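Local coordinates for DUF4848 domain-containing protein (Bacteroides thetaiotaomicron, PDB 4LB8), which is of unknown function but is probably exported, its precursor carrying a predicted lipoprotein-type signal sequence, at residues S162-S167 with E171-Q176; E272-G277 with D281-A286. All coordinates share one frame; numbering follows the deposited sequence.

Contact 1 (S162-S167 with E171-Q176)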
loop_
_atom_site.group_PDB
_atom_site.type_symbol
_atom_site.label_atom_id
_atom_site.label_comp_id
_atom_site.label_asym_id
_atom_site.label_seq_id
_atom_site.Cartn_x
_atom_site.Cartn_y
_atom_site.Cartn_z
ATOM N N SER A 162 -0.470 -2.542 -2.300
ATOM C CA SER A 162 0.295 -2.545 -1.036
ATOM C C SER A 162 1.407 -3.578 -1.107
ATOM O O SER A 162 1.166 -4.745 -1.450
ATOM C CB SER A 162 -0.582 -2.820 0.177
ATOM O OG SER A 162 -1.337 -1.666 0.493
ATOM N N VAL A 163 2.630 -3.134 -0.800
ATOM C CA VAL A 163 3.837 -3.937 -0.851
ATOM C C VAL A 163 4.553 -3.724 0.476
ATOM O O VAL A 163 4.691 -2.573 0.905
ATOM C CB VAL A 163 4.699 -3.565 -2.090
ATOM C CG1 VAL A 163 5.985 -4.380 -2.160
ATOM C CG2 VAL A 163 3.904 -3.710 -3.382
ATOM N N SER A 164 4.936 -4.828 1.164
ATOM C CA SER A 164 5.574 -4.755 2.474
ATOM C C SER A 164 7.018 -4.298 2.360
ATOM O O SER A 164 7.659 -4.576 1.349
ATOM C CB SER A 164 5.508 -6.105 3.179
ATOM O OG SER A 164 6.226 -7.135 2.513
ATOM N N ASP A 165 7.532 -3.604 3.395
ATOM C CA ASP A 165 8.932 -3.157 3.437
ATOM C C ASP A 165 9.683 -3.904 4.540
ATOM O O ASP A 165 9.063 -4.663 5.277
ATOM C CB ASP A 165 9.032 -1.627 3.627
ATOM C CG ASP A 165 8.464 -1.033 4.902
ATOM O OD1 ASP A 165 8.021 -1.817 5.790
ATOM O OD2 ASP A 165 8.438 0.212 5.009
ATOM N N LEU A 166 10.999 -3.653 4.701
ATOM C CA LEU A 166 11.842 -4.319 5.708
ATOM C C LEU A 166 11.385 -4.156 7.160
ATOM O O LEU A 166 11.940 -4.823 8.024
ATOM C CB LEU A 166 13.304 -3.899 5.587
ATOM C CG LEU A 166 13.994 -4.444 4.355
ATOM C CD1 LEU A 166 15.393 -3.932 4.257
ATOM C CD2 LEU A 166 13.969 -5.967 4.343
ATOM N N SER A 167 10.372 -3.334 7.436
ATOM C CA SER A 167 9.854 -3.153 8.803
ATOM C C SER A 167 8.806 -4.241 9.106
ATOM O O SER A 167 8.402 -4.418 10.264
ATOM C CB SER A 167 9.269 -1.754 8.988
ATOM O OG SER A 167 7.970 -1.655 8.429
ATOM N N GLU A 171 6.880 -11.628 7.482
ATOM C CA GLU A 171 5.752 -11.634 6.547
ATOM C C GLU A 171 6.044 -10.719 5.388
ATOM O O GLU A 171 6.140 -9.525 5.585
ATOM C CB GLU A 171 4.439 -11.197 7.238
ATOM C CG GLU A 171 4.164 -11.928 8.541
ATOM C CD GLU A 171 2.918 -11.585 9.334
ATOM O OE1 GLU A 171 2.356 -10.479 9.142
ATOM O OE2 GLU A 171 2.532 -12.418 10.187
ATOM N N ALA A 172 6.204 -11.259 4.192
ATOM C CA ALA A 172 6.441 -10.421 3.020
ATOM C C ALA A 172 5.300 -10.605 2.069
ATOM O O ALA A 172 4.822 -11.733 1.900
ATOM C CB ALA A 172 7.763 -10.762 2.358
ATOM N N TYR A 173 4.797 -9.496 1.505
ATOM C CA TYR A 173 3.674 -9.556 0.590
ATOM C C TYR A 173 3.772 -8.494 -0.479
ATOM O O TYR A 173 4.499 -7.510 -0.346
ATOM C CB TYR A 173 2.316 -9.430 1.351
ATOM C CG TYR A 173 2.137 -8.133 2.118
ATOM C CD1 TYR A 173 1.659 -6.982 1.487
ATOM C CD2 TYR A 173 2.449 -8.050 3.476
ATOM C CE1 TYR A 173 1.530 -5.774 2.177
ATOM C CE2 TYR A 173 2.300 -6.850 4.186
ATOM C CZ TYR A 173 1.854 -5.710 3.527
ATOM O OH TYR A 173 1.739 -4.515 4.215
ATOM N N SER A 174 2.960 -8.679 -1.528
ATOM C CA SER A 174 2.750 -7.731 -2.594
ATOM C C SER A 174 1.346 -7.936 -3.119
ATOM O O SER A 174 1.054 -8.987 -3.680
ATOM C CB SER A 174 3.799 -7.878 -3.679
ATOM O OG SER A 174 3.758 -6.755 -4.542
ATOM N N ARG A 175 0.431 -7.010 -2.790
ATOM C CA ARG A 175 -0.937 -7.092 -3.298
ATOM C C ARG A 175 -1.074 -6.072 -4.402
ATOM O O ARG A 175 -0.933 -4.879 -4.162
ATOM C CB ARG A 175 -2.005 -6.892 -2.216
ATOM C CG ARG A 175 -3.431 -6.958 -2.808
ATOM C CD ARG A 175 -4.532 -6.627 -1.817
ATOM N NE ARG A 175 -4.828 -5.199 -1.869
ATOM C CZ ARG A 175 -4.455 -4.329 -0.944
ATOM N NH1 ARG A 175 -3.814 -4.740 0.145
ATOM N NH2 ARG A 175 -4.744 -3.051 -1.077
ATOM N N GLN A 176 -1.296 -6.537 -5.610
ATOM C CA GLN A 176 -1.424 -5.635 -6.737
ATOM C C GLN A 176 -2.910 -5.496 -7.111
ATOM O O GLN A 176 -3.767 -5.880 -6.331
ATOM C CB GLN A 176 -0.524 -6.111 -7.902
ATOM C CG GLN A 176 0.977 -6.042 -7.569
ATOM C CD GLN A 176 1.461 -4.634 -7.243
ATOM O OE1 GLN A 176 2.042 -4.398 -6.183
ATOM N NE2 GLN A 176 1.207 -3.658 -8.132
#
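Ser162 and Arg175 face each other as an antiparallel hydrogen-bonded pair that joins strands 161-163 and 171-175 of a beta hairpin. Arg175 N gives a nearly straight bond to Ser162 O at 2.7 Å, and Ser162 N reaches Arg175 O at 3.0 Å. The pairing runs on past the non-hydrogen-bonded pair Val163 and Ser174 to Ser164 N, which donates to Tyr173 O. At that point a side chain takes over from the backbone: Ser164 OG accepts from Tyr173 N at 2.9 Å, with OG set between its own N and carbonyl carbon (chi1 64°). The same hydroxyl probably bonds to Phe285 O of the strand 284-289, so it bridges both hairpins.

Packing centres on the Tyr173 ring, which leans back across the partner strand. Ser164 CB sits over one face, 3.6 Å from the ring centroid, a CH-pi contact displaced toward the rim, while Ser162 O lies at the ring edge, 3.7 Å from Tyr173 CD1. With an alanine in place of this tyrosine, Ser164 CB would probably lose the aromatic surface beneath it and a gap would be likely to open beside the strand. On the face carrying Val163 and Ser174, Val163 CG2 rests 3.3 Å from Ser174 OG, which probably bonds to Gln282 O.

Ser162 N lies over one face of the Arg175 guanidinium, whose NH2 bonds to Thr159 OG1. Ser162 and Val163 also pair with a strand of the second subunit. Within the hairpin, three backbone bonds and one serine hydroxyl set the register, Ser164 OG taking over where the regular pairing stops.

Contact 2 (E272-G277 with D281-A286)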
loop_
_atom_site.group_PDB
_atom_site.type_symbol
_atom_site.label_atom_id
_atom_site.label_comp_id
_atom_site.label_asym_id
_atom_site.label_seq_id
_atom_site.Cartn_x
_atom_site.Cartn_y
_atom_site.Cartn_z
ATOM N N GLU A 272 12.527 -11.565 0.190
ATOM C CA GLU A 272 11.875 -10.865 -0.917
ATOM C C GLU A 272 11.046 -11.889 -1.679
ATOM O O GLU A 272 11.553 -12.984 -1.964
ATOM C CB GLU A 272 12.898 -10.202 -1.850
ATOM C CG GLU A 272 13.685 -9.074 -1.221
ATOM C CD GLU A 272 14.918 -8.708 -2.014
ATOM O OE1 GLU A 272 14.829 -8.674 -3.261
ATOM O OE2 GLU A 272 15.979 -8.475 -1.395
ATOM N N ILE A 273 9.773 -11.541 -1.998
ATOM C CA ILE A 273 8.821 -12.426 -2.678
ATOM C C ILE A 273 8.128 -11.712 -3.841
ATOM O O ILE A 273 7.634 -10.585 -3.685
ATOM C CB ILE A 273 7.769 -12.995 -1.648
ATOM C CG1 ILE A 273 6.844 -14.107 -2.224
ATOM C CG2 ILE A 273 6.934 -11.892 -0.992
ATOM C CD1 ILE A 273 7.514 -15.536 -2.496
ATOM N N TRP A 274 8.052 -12.407 -4.989
ATOM C CA TRP A 274 7.291 -12.018 -6.177
ATOM C C TRP A 274 6.803 -13.318 -6.867
ATOM O O TRP A 274 7.022 -14.398 -6.325
ATOM C CB TRP A 274 8.046 -11.048 -7.113
ATOM C CG TRP A 274 9.217 -11.628 -7.862
ATOM C CD1 TRP A 274 9.249 -12.002 -9.173
ATOM C CD2 TRP A 274 10.549 -11.820 -7.357
ATOM N NE1 TRP A 274 10.497 -12.484 -9.500
ATOM C CE2 TRP A 274 11.323 -12.359 -8.413
ATOM C CE3 TRP A 274 11.163 -11.610 -6.101
ATOM C CZ2 TRP A 274 12.666 -12.727 -8.244
ATOM C CZ3 TRP A 274 12.511 -11.927 -5.956
ATOM C CH2 TRP A 274 13.242 -12.485 -7.016
ATOM N N SER A 275 6.040 -13.218 -7.975
ATOM C CA SER A 275 5.498 -14.412 -8.646
ATOM C C SER A 275 5.437 -14.186 -10.142
ATOM O O SER A 275 5.945 -13.173 -10.620
ATOM C CB SER A 275 4.110 -14.773 -8.091
ATOM O OG SER A 275 3.084 -13.861 -8.459
ATOM N N ARG A 276 4.828 -15.126 -10.887
ATOM C CA ARG A 276 4.604 -14.976 -12.325
ATOM C C ARG A 276 3.687 -13.751 -12.589
ATOM O O ARG A 276 3.940 -12.984 -13.513
ATOM C CB ARG A 276 3.978 -16.254 -12.879
ATOM C CG ARG A 276 3.959 -16.356 -14.402
ATOM C CD ARG A 276 3.443 -17.708 -14.838
ATOM N NE ARG A 276 2.132 -18.008 -14.248
ATOM C CZ ARG A 276 1.542 -19.198 -14.298
ATOM N NH1 ARG A 276 2.129 -20.213 -14.916
ATOM N NH2 ARG A 276 0.348 -19.378 -13.738
ATOM N N GLY A 277 2.682 -13.558 -11.727
ATOM C CA GLY A 277 1.739 -12.445 -11.811
ATOM C C GLY A 277 2.196 -11.138 -11.192
ATOM O O GLY A 277 1.723 -10.085 -11.618
ATOM N N ASP A 281 9.963 -5.931 -9.819
ATOM C CA ASP A 281 9.896 -4.517 -9.437
ATOM C C ASP A 281 8.965 -4.302 -8.231
ATOM O O ASP A 281 9.258 -3.500 -7.334
ATOM C CB ASP A 281 9.387 -3.736 -10.670
ATOM C CG ASP A 281 8.891 -2.343 -10.442
ATOM O OD1 ASP A 281 9.730 -1.424 -10.377
ATOM O OD2 ASP A 281 7.653 -2.152 -10.417
ATOM N N GLN A 282 7.848 -5.027 -8.220
ATOM C CA GLN A 282 6.823 -4.897 -7.201
ATOM C C GLN A 282 6.954 -5.964 -6.090
ATOM O O GLN A 282 6.026 -6.121 -5.278
ATOM C CB GLN A 282 5.441 -4.947 -7.869
ATOM C CG GLN A 282 5.067 -3.651 -8.619
ATOM C CD GLN A 282 5.150 -2.395 -7.754
ATOM O OE1 GLN A 282 5.850 -1.426 -8.068
ATOM N NE2 GLN A 282 4.451 -2.376 -6.642
ATOM N N ARG A 283 8.132 -6.632 -5.988
ATOM C CA ARG A 283 8.359 -7.647 -4.952
ATOM C C ARG A 283 8.255 -7.077 -3.540
ATOM O O ARG A 283 8.711 -5.963 -3.280
ATOM C CB ARG A 283 9.711 -8.360 -5.139
ATOM C CG ARG A 283 10.921 -7.596 -4.642
ATOM C CD ARG A 283 12.183 -8.099 -5.288
ATOM N NE ARG A 283 13.321 -7.200 -5.077
ATOM C CZ ARG A 283 13.508 -6.037 -5.698
ATOM N NH1 ARG A 283 12.614 -5.589 -6.575
ATOM N NH2 ARG A 283 14.584 -5.306 -5.435
ATOM N N GLY A 284 7.632 -7.858 -2.662
ATOM C CA GLY A 284 7.470 -7.570 -1.244
ATOM C C GLY A 284 8.677 -7.986 -0.436
ATOM O O GLY A 284 9.291 -9.004 -0.728
ATOM N N PHE A 285 9.010 -7.200 0.593
ATOM C CA PHE A 285 10.148 -7.349 1.512
ATOM C C PHE A 285 9.700 -7.662 2.938
ATOM O O PHE A 285 8.551 -7.409 3.306
ATOM C CB PHE A 285 10.950 -6.025 1.533
ATOM C CG PHE A 285 11.816 -5.731 0.323
ATOM C CD1 PHE A 285 11.240 -5.435 -0.918
ATOM C CD2 PHE A 285 13.204 -5.724 0.426
ATOM C CE1 PHE A 285 12.039 -5.183 -2.044
ATOM C CE2 PHE A 285 14.000 -5.433 -0.688
ATOM C CZ PHE A 285 13.410 -5.148 -1.912
ATOM N N ALA A 286 10.628 -8.170 3.761
ATOM C CA ALA A 286 10.436 -8.445 5.192
ATOM C C ALA A 286 11.740 -8.741 5.865
ATOM O O ALA A 286 12.626 -9.355 5.261
ATOM C CB ALA A 286 9.484 -9.611 5.414
#
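The Phe285 ring carries Glu272 CG over one face, 3.8 Å from the centroid in a CH-pi contact offset toward the rim, and the Glu272 carboxylate, its plane 17° from that of the ring, stacks offset past the CE2 rim. The guanidinium of Arg283 takes Glu272 OE1 at its edge, in plane, and has Phe285 CE1 above one face. Beyond it, Arg283 CB and CD run alongside the six-membered ring of Trp274, CB being 3.7 Å from Trp274 CE3, with ring and guanidinium almost perpendicular.

The polar link is a salt bridge, Arg283 NE to Glu272 OE1 at 2.8 Å, in which the donor comes from above the carboxylate plane. Arg283 extends from CG to NE, which carries its guanidinium out beside the acid. Lys216 is a second cationic partner of Glu272 OE1, and the carbonyl of Tyr280 receives Arg283 NH1; Tyr280 also makes a cation-pi contact with Arg283.

Beneath the side chains, Ile273 and Gly284 form an antiparallel hydrogen-bonded pair: Ile273 N donates to Gly284 O, and Gly284 N to Ile273 O, each at 2.9 Å. Glu272 CA also comes 3.2 Å from Gly284 O in a CA-H...O contact. On the face bearing Ile273, that side chain packs on Val181 and Leu183.

Two cations converging on one carboxylate oxygen would probably favour the ionised form of Glu272, while its CG lies on the phenyl face, so charge pairing and aromatic packing together join the strands 268-275 and 284-289.

Both contacts are antiparallel beta hairpins, and both are partly buried; neither is purely core or purely surface. They belong to different sheets, contact 1 to the branched eight-stranded one and contact 2 to the antiparallel four-stranded sheet, where 284-289 is the last strand within the chain, yet their centres lie about 8 Å apart. The sheets meet there: Ala172 packs against Ile273 and Ala286, and serine hydroxyls of contact 1 reach backbone carbonyls of contact 2. Contact 1 is held by backbone bonds and one serine hydroxyl, with a tyrosine face packed on Ser164; its first strand pairs with one of the second subunit, so the sheet runs on across the interface. Contact 2, farther from the chain centre, adds a salt bridge and touches that subunit through Gln282 and Phe285.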